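Local coordinates for serine protease inhibitor (Schistosoma haematobium, PDB 3STO), which probably inhibits serine proteases, as a trematode member of the serpin family, at residues F192-P204 against S245-I257. Numbering follows the deposited sequence.
Sequences FYFRDFWQSPFEP and SKPLNNTRFTFVI
The aliphatic chain of Lys-246 runs across the indole of Trp-198, and its CE sits over the six-membered ring, 3.8 Å from the centroid, as a CH-pi contact. Phe-202 approaches that same indole face and also meets the lysine, its CE1 3.6 Å from Lys-246 CE. Beyond, the indole turns its edge to the face of Phe-255 in an offset edge-to-face pair, planes at 68°. A cleaner T-shaped pair lies at the other end, where the edge of Phe-194 meets the face of Phe-253 with centroids 5.2 Å apart; Arg-252 CG lies over the opposite face. Leu-248 fills in between, CD1 against Phe-194 and CD2 near the Trp-198 ring.

Two backbone bonds and two side-chain-to-backbone bonds make up the polar part. Gln-199 N donates to Pro-247 O and Asn-249 N to Phe-197 O (2.8 Å), a single bridge centred on Trp-198 and Leu-248. With its carboxylate anti to the backbone N (chi1 -158°), Asp-196 reaches the turn 250-253, and its OD2 takes a nearly straight bond (170°) from Asn-250 N on the syn lone pair; OD1 is held by Thr-105. Lys-246 is extended until a bend at its last torsion brings NZ to Ser-200 O, at 2.7 Å. NZ also bonds Gln-227 and a water that accepts from Ser-200 N and donates to Pro-247 O; these three polar partners probably ease the cost of burying the ammonium charge.

In the serpin fold, the contact lays the end of strand 186-197 and the loop after it across the turn end of the hairpin formed by 241-247 and 253-260. Strand 112-124 flanks Phe-194 and Phe-253 through Val-114, strand 381-387 meets Phe-194, Phe-253 and Phe-255, and strand 287-305 packs on Phe-202 and Lys-246.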
loop_
_atom_site.group_PDB
_atom_site.type_symbol
_atom_site.label_atom_id
_atom_site.label_comp_id
_atom_site.label_asym_id
_atom_site.label_seq_id
_atom_site.Cartn_x
_atom_site.Cartn_y
_atom_site.Cartn_z
ATOM N N PHE A 192 -4.787 4.132 -2.106
ATOM C CA PHE A 192 -3.822 3.735 -3.126
ATOM C C PHE A 192 -4.444 2.740 -4.082
ATOM O O PHE A 192 -4.655 1.568 -3.747
ATOM C CB PHE A 192 -2.575 3.148 -2.491
ATOM C CG PHE A 192 -1.355 3.220 -3.364
ATOM C CD1 PHE A 192 -1.036 2.168 -4.231
ATOM C CD2 PHE A 192 -0.504 4.331 -3.295
ATOM C CE1 PHE A 192 0.114 2.240 -5.020
ATOM C CE2 PHE A 192 0.650 4.409 -4.066
ATOM C CZ PHE A 192 0.969 3.368 -4.930
ATOM N N TYR A 193 -4.740 3.233 -5.273
ATOM C CA TYR A 193 -5.468 2.447 -6.255
ATOM C C TYR A 193 -4.524 1.991 -7.371
ATOM O O TYR A 193 -3.944 2.808 -8.102
ATOM C CB TYR A 193 -6.634 3.276 -6.813
ATOM C CG TYR A 193 -7.667 2.533 -7.632
ATOM C CD1 TYR A 193 -8.503 1.601 -7.054
ATOM C CD2 TYR A 193 -7.832 2.806 -8.987
ATOM C CE1 TYR A 193 -9.477 0.941 -7.810
ATOM C CE2 TYR A 193 -8.791 2.158 -9.753
ATOM C CZ TYR A 193 -9.617 1.232 -9.161
ATOM O OH TYR A 193 -10.575 0.587 -9.926
ATOM N N PHE A 194 -4.386 0.678 -7.479
ATOM C CA PHE A 194 -3.659 0.054 -8.556
ATOM C C PHE A 194 -4.631 -0.684 -9.475
ATOM O O PHE A 194 -5.521 -1.369 -9.012
ATOM C CB PHE A 194 -2.622 -0.918 -7.988
ATOM C CG PHE A 194 -1.753 -1.536 -9.030
ATOM C CD1 PHE A 194 -2.210 -2.615 -9.787
ATOM C CD2 PHE A 194 -0.482 -1.021 -9.283
ATOM C CE1 PHE A 194 -1.396 -3.203 -10.771
ATOM C CE2 PHE A 194 0.337 -1.587 -10.256
ATOM C CZ PHE A 194 -0.120 -2.680 -11.010
ATOM N N ARG A 195 -4.442 -0.560 -10.780
ATOM C CA ARG A 195 -5.304 -1.233 -11.740
ATOM C C ARG A 195 -4.590 -1.529 -13.068
ATOM O O ARG A 195 -4.035 -0.633 -13.717
ATOM C CB ARG A 195 -6.571 -0.420 -11.976
ATOM C CG ARG A 195 -7.548 -1.080 -12.935
ATOM C CD ARG A 195 -8.114 -0.058 -13.929
ATOM N NE ARG A 195 -9.417 0.467 -13.538
ATOM C CZ ARG A 195 -9.892 1.644 -13.938
ATOM N NH1 ARG A 195 -9.150 2.415 -14.723
ATOM N NH2 ARG A 195 -11.097 2.058 -13.545
ATOM N N ASP A 196 -4.584 -2.807 -13.442
ATOM C CA ASP A 196 -4.095 -3.226 -14.739
ATOM C C ASP A 196 -4.552 -4.650 -15.106
ATOM O O ASP A 196 -4.844 -5.450 -14.244
ATOM C CB ASP A 196 -2.571 -3.121 -14.795
ATOM C CG ASP A 196 -2.034 -3.026 -16.239
ATOM O OD1 ASP A 196 -2.861 -2.946 -17.179
ATOM O OD2 ASP A 196 -0.793 -3.046 -16.431
ATOM N N PHE A 197 -4.594 -4.934 -16.403
ATOM C CA PHE A 197 -4.802 -6.277 -16.935
ATOM C C PHE A 197 -3.539 -7.094 -16.751
ATOM O O PHE A 197 -2.436 -6.524 -16.651
ATOM C CB PHE A 197 -5.114 -6.195 -18.434
ATOM C CG PHE A 197 -6.465 -5.625 -18.745
ATOM C CD1 PHE A 197 -7.592 -6.063 -18.072
ATOM C CD2 PHE A 197 -6.608 -4.624 -19.678
ATOM C CE1 PHE A 197 -8.839 -5.523 -18.335
ATOM C CE2 PHE A 197 -7.854 -4.089 -19.953
ATOM C CZ PHE A 197 -8.969 -4.545 -19.281
ATOM N N TRP A 198 -3.708 -8.417 -16.668
ATOM C CA TRP A 198 -2.593 -9.349 -16.783
ATOM C C TRP A 198 -1.988 -9.191 -18.150
ATOM O O TRP A 198 -2.690 -8.959 -19.127
ATOM C CB TRP A 198 -3.030 -10.818 -16.639
ATOM C CG TRP A 198 -3.659 -11.134 -15.329
ATOM C CD1 TRP A 198 -4.964 -11.472 -15.106
ATOM C CD2 TRP A 198 -3.018 -11.106 -14.042
ATOM N NE1 TRP A 198 -5.173 -11.663 -13.758
ATOM C CE2 TRP A 198 -3.997 -11.452 -13.082
ATOM C CE3 TRP A 198 -1.707 -10.818 -13.606
ATOM C CZ2 TRP A 198 -3.714 -11.529 -11.712
ATOM C CZ3 TRP A 198 -1.427 -10.889 -12.248
ATOM C CH2 TRP A 198 -2.428 -11.250 -11.314
ATOM N N GLN A 199 -0.673 -9.314 -18.205
ATOM C CA GLN A 199 0.004 -9.485 -19.475
ATOM C C GLN A 199 -0.569 -10.749 -20.180
ATOM O O GLN A 199 -0.821 -10.734 -21.384
ATOM C CB GLN A 199 1.524 -9.547 -19.253
ATOM C CG GLN A 199 2.350 -9.413 -20.511
ATOM C CD GLN A 199 2.266 -10.679 -21.379
ATOM O OE1 GLN A 199 2.286 -11.790 -20.868
ATOM N NE2 GLN A 199 2.151 -10.501 -22.688
ATOM N N SER A 200 -0.797 -11.815 -19.406
ATOM C CA SER A 200 -1.475 -13.032 -19.885
ATOM C C SER A 200 -2.649 -13.500 -18.979
ATOM O O SER A 200 -2.456 -14.198 -17.987
ATOM C CB SER A 200 -0.458 -14.150 -20.057
ATOM O OG SER A 200 -1.152 -15.313 -20.383
ATOM N N PRO A 201 -3.875 -13.124 -19.336
ATOM C CA PRO A 201 -5.053 -13.309 -18.491
ATOM C C PRO A 201 -5.479 -14.752 -18.418
ATOM O O PRO A 201 -5.142 -15.523 -19.305
ATOM C CB PRO A 201 -6.141 -12.495 -19.226
ATOM C CG PRO A 201 -5.441 -11.779 -20.299
ATOM C CD PRO A 201 -4.244 -12.560 -20.639
ATOM N N PHE A 202 -6.200 -15.105 -17.364
ATOM C CA PHE A 202 -6.719 -16.450 -17.179
ATOM C C PHE A 202 -7.942 -16.553 -18.049
ATOM O O PHE A 202 -8.614 -15.561 -18.261
ATOM C CB PHE A 202 -7.136 -16.681 -15.721
ATOM C CG PHE A 202 -5.987 -16.686 -14.731
ATOM C CD1 PHE A 202 -5.543 -15.499 -14.150
ATOM C CD2 PHE A 202 -5.366 -17.884 -14.370
ATOM C CE1 PHE A 202 -4.517 -15.506 -13.218
ATOM C CE2 PHE A 202 -4.329 -17.911 -13.444
ATOM C CZ PHE A 202 -3.896 -16.692 -12.855
ATOM N N GLU A 203 -8.212 -17.747 -18.570
ATOM C CA GLU A 203 -9.453 -18.029 -19.281
ATOM C C GLU A 203 -10.456 -18.480 -18.230
ATOM O O GLU A 203 -10.197 -19.440 -17.518
ATOM C CB GLU A 203 -9.206 -19.157 -20.298
ATOM C CG GLU A 203 -9.975 -19.059 -21.640
ATOM C CD GLU A 203 -11.428 -18.663 -21.470
ATOM O OE1 GLU A 203 -12.183 -19.437 -20.870
ATOM O OE2 GLU A 203 -11.825 -17.564 -21.921
ATOM N N PRO A 204 -11.584 -17.771 -18.102
ATOM C CA PRO A 204 -12.660 -18.029 -17.130
ATOM C C PRO A 204 -13.242 -19.447 -17.204
ATOM O O PRO A 204 -13.625 -20.019 -16.172
ATOM C CB PRO A 204 -13.752 -17.040 -17.545
ATOM C CG PRO A 204 -13.040 -15.979 -18.266
ATOM C CD PRO A 204 -11.904 -16.637 -18.979
ATOM N N SER A 245 6.345 -14.947 -10.315
ATOM C CA SER A 245 6.100 -13.548 -10.657
ATOM C C SER A 245 5.240 -13.521 -11.901
ATOM O O SER A 245 5.613 -14.076 -12.922
ATOM C CB SER A 245 7.409 -12.851 -10.923
ATOM O OG SER A 245 7.210 -11.476 -10.830
ATOM N N LYS A 246 4.070 -12.917 -11.808
ATOM C CA LYS A 246 3.161 -12.911 -12.932
ATOM C C LYS A 246 2.978 -11.463 -13.356
ATOM O O LYS A 246 2.340 -10.679 -12.667
ATOM C CB LYS A 246 1.818 -13.528 -12.571
ATOM C CG LYS A 246 0.814 -13.469 -13.702
ATOM C CD LYS A 246 -0.460 -14.271 -13.410
ATOM C CE LYS A 246 -1.464 -14.180 -14.578
ATOM N NZ LYS A 246 -0.842 -14.537 -15.870
ATOM N N PRO A 247 3.537 -11.110 -14.512
ATOM C CA PRO A 247 3.566 -9.708 -14.940
ATOM C C PRO A 247 2.193 -9.124 -15.274
ATOM O O PRO A 247 1.290 -9.774 -15.801
ATOM C CB PRO A 247 4.449 -9.737 -16.205
ATOM C CG PRO A 247 4.990 -11.151 -16.315
ATOM C CD PRO A 247 4.063 -12.029 -15.533
ATOM N N LEU A 248 2.055 -7.843 -14.981
ATOM C CA LEU A 248 0.899 -7.095 -15.421
ATOM C C LEU A 248 1.169 -6.587 -16.821
ATOM O O LEU A 248 2.257 -6.799 -17.375
ATOM C CB LEU A 248 0.548 -5.986 -14.417
ATOM C CG LEU A 248 -0.074 -6.798 -13.270
ATOM C CD1 LEU A 248 0.545 -6.503 -11.961
ATOM C CD2 LEU A 248 -1.631 -6.758 -13.273
ATOM N N ASN A 249 0.170 -5.975 -17.422
ATOM C CA ASN A 249 0.291 -5.665 -18.818
ATOM C C ASN A 249 1.310 -4.546 -19.032
ATOM O O ASN A 249 2.115 -4.600 -19.938
ATOM C CB ASN A 249 -1.055 -5.306 -19.430
ATOM C CG ASN A 249 -0.971 -5.281 -20.928
ATOM O OD1 ASN A 249 -0.467 -6.236 -21.535
ATOM N ND2 ASN A 249 -1.382 -4.184 -21.531
ATOM N N ASN A 250 1.277 -3.543 -18.172
ATOM C CA ASN A 250 2.421 -2.684 -18.033
ATOM C C ASN A 250 3.452 -3.470 -17.216
ATOM O O ASN A 250 3.296 -3.685 -16.002
ATOM C CB ASN A 250 2.019 -1.344 -17.383
ATOM C CG ASN A 250 3.180 -0.366 -17.320
ATOM O OD1 ASN A 250 4.332 -0.789 -17.232
ATOM N ND2 ASN A 250 2.886 0.940 -17.380
ATOM N N THR A 251 4.494 -3.941 -17.878
ATOM C CA THR A 251 5.325 -4.957 -17.256
ATOM C C THR A 251 6.356 -4.446 -16.259
ATOM O O THR A 251 7.186 -5.216 -15.754
ATOM C CB THR A 251 5.978 -5.874 -18.289
ATOM O OG1 THR A 251 6.974 -5.145 -19.018
ATOM C CG2 THR A 251 4.902 -6.453 -19.229
ATOM N N ARG A 252 6.308 -3.152 -15.969
ATOM C CA ARG A 252 7.066 -2.616 -14.847
ATOM C C ARG A 252 6.523 -3.214 -13.506
ATOM O O ARG A 252 7.238 -3.380 -12.522
ATOM C CB ARG A 252 6.958 -1.082 -14.855
ATOM C CG ARG A 252 7.119 -0.473 -13.478
ATOM C CD ARG A 252 7.263 1.022 -13.535
ATOM N NE ARG A 252 7.625 1.555 -12.223
ATOM C CZ ARG A 252 7.728 2.852 -11.955
ATOM N NH1 ARG A 252 7.486 3.745 -12.907
ATOM N NH2 ARG A 252 8.068 3.256 -10.741
ATOM N N PHE A 253 5.238 -3.521 -13.488
ATOM C CA PHE A 253 4.596 -4.088 -12.328
ATOM C C PHE A 253 4.340 -5.587 -12.521
ATOM O O PHE A 253 3.964 -6.035 -13.610
ATOM C CB PHE A 253 3.289 -3.334 -12.057
ATOM C CG PHE A 253 3.499 -1.862 -11.864
ATOM C CD1 PHE A 253 4.142 -1.389 -10.710
ATOM C CD2 PHE A 253 3.080 -0.942 -12.833
ATOM C CE1 PHE A 253 4.366 -0.017 -10.533
ATOM C CE2 PHE A 253 3.290 0.395 -12.656
ATOM C CZ PHE A 253 3.954 0.862 -11.508
ATOM N N THR A 254 4.560 -6.351 -11.451
ATOM C CA THR A 254 4.312 -7.788 -11.461
ATOM C C THR A 254 3.662 -8.241 -10.157
ATOM O O THR A 254 3.829 -7.604 -9.117
ATOM C CB THR A 254 5.605 -8.570 -11.746
ATOM O OG1 THR A 254 5.290 -9.943 -11.873
ATOM C CG2 THR A 254 6.632 -8.400 -10.640
ATOM N N PHE A 255 2.863 -9.300 -10.231
ATOM C CA PHE A 255 2.223 -9.850 -9.053
ATOM C C PHE A 255 3.055 -11.002 -8.552
ATOM O O PHE A 255 3.201 -11.984 -9.254
ATOM C CB PHE A 255 0.835 -10.338 -9.403
ATOM C CG PHE A 255 0.032 -10.779 -8.229
ATOM C CD1 PHE A 255 -0.361 -9.859 -7.245
ATOM C CD2 PHE A 255 -0.428 -12.085 -8.152
ATOM C CE1 PHE A 255 -1.173 -10.258 -6.146
ATOM C CE2 PHE A 255 -1.227 -12.507 -7.065
ATOM C CZ PHE A 255 -1.595 -11.572 -6.061
ATOM N N VAL A 256 3.635 -10.851 -7.364
ATOM C CA VAL A 256 4.526 -11.838 -6.786
ATOM C C VAL A 256 3.769 -12.638 -5.727
ATOM O O VAL A 256 3.208 -12.049 -4.813
ATOM C CB VAL A 256 5.771 -11.161 -6.202
ATOM C CG1 VAL A 256 6.665 -12.183 -5.445
ATOM C CG2 VAL A 256 6.553 -10.446 -7.335
ATOM N N ILE A 257 3.718 -13.968 -5.888
ATOM C CA ILE A 257 3.102 -14.858 -4.906
ATOM C C ILE A 257 4.167 -15.630 -4.182
ATOM O O ILE A 257 5.096 -16.157 -4.786
ATOM C CB ILE A 257 2.078 -15.812 -5.528
ATOM C CG1 ILE A 257 1.137 -15.028 -6.465
ATOM C CG2 ILE A 257 1.290 -16.602 -4.443
ATOM C CD1 ILE A 257 0.638 -15.875 -7.635
HETATM O O HOH W 1 0.651 -12.385 -17.143
#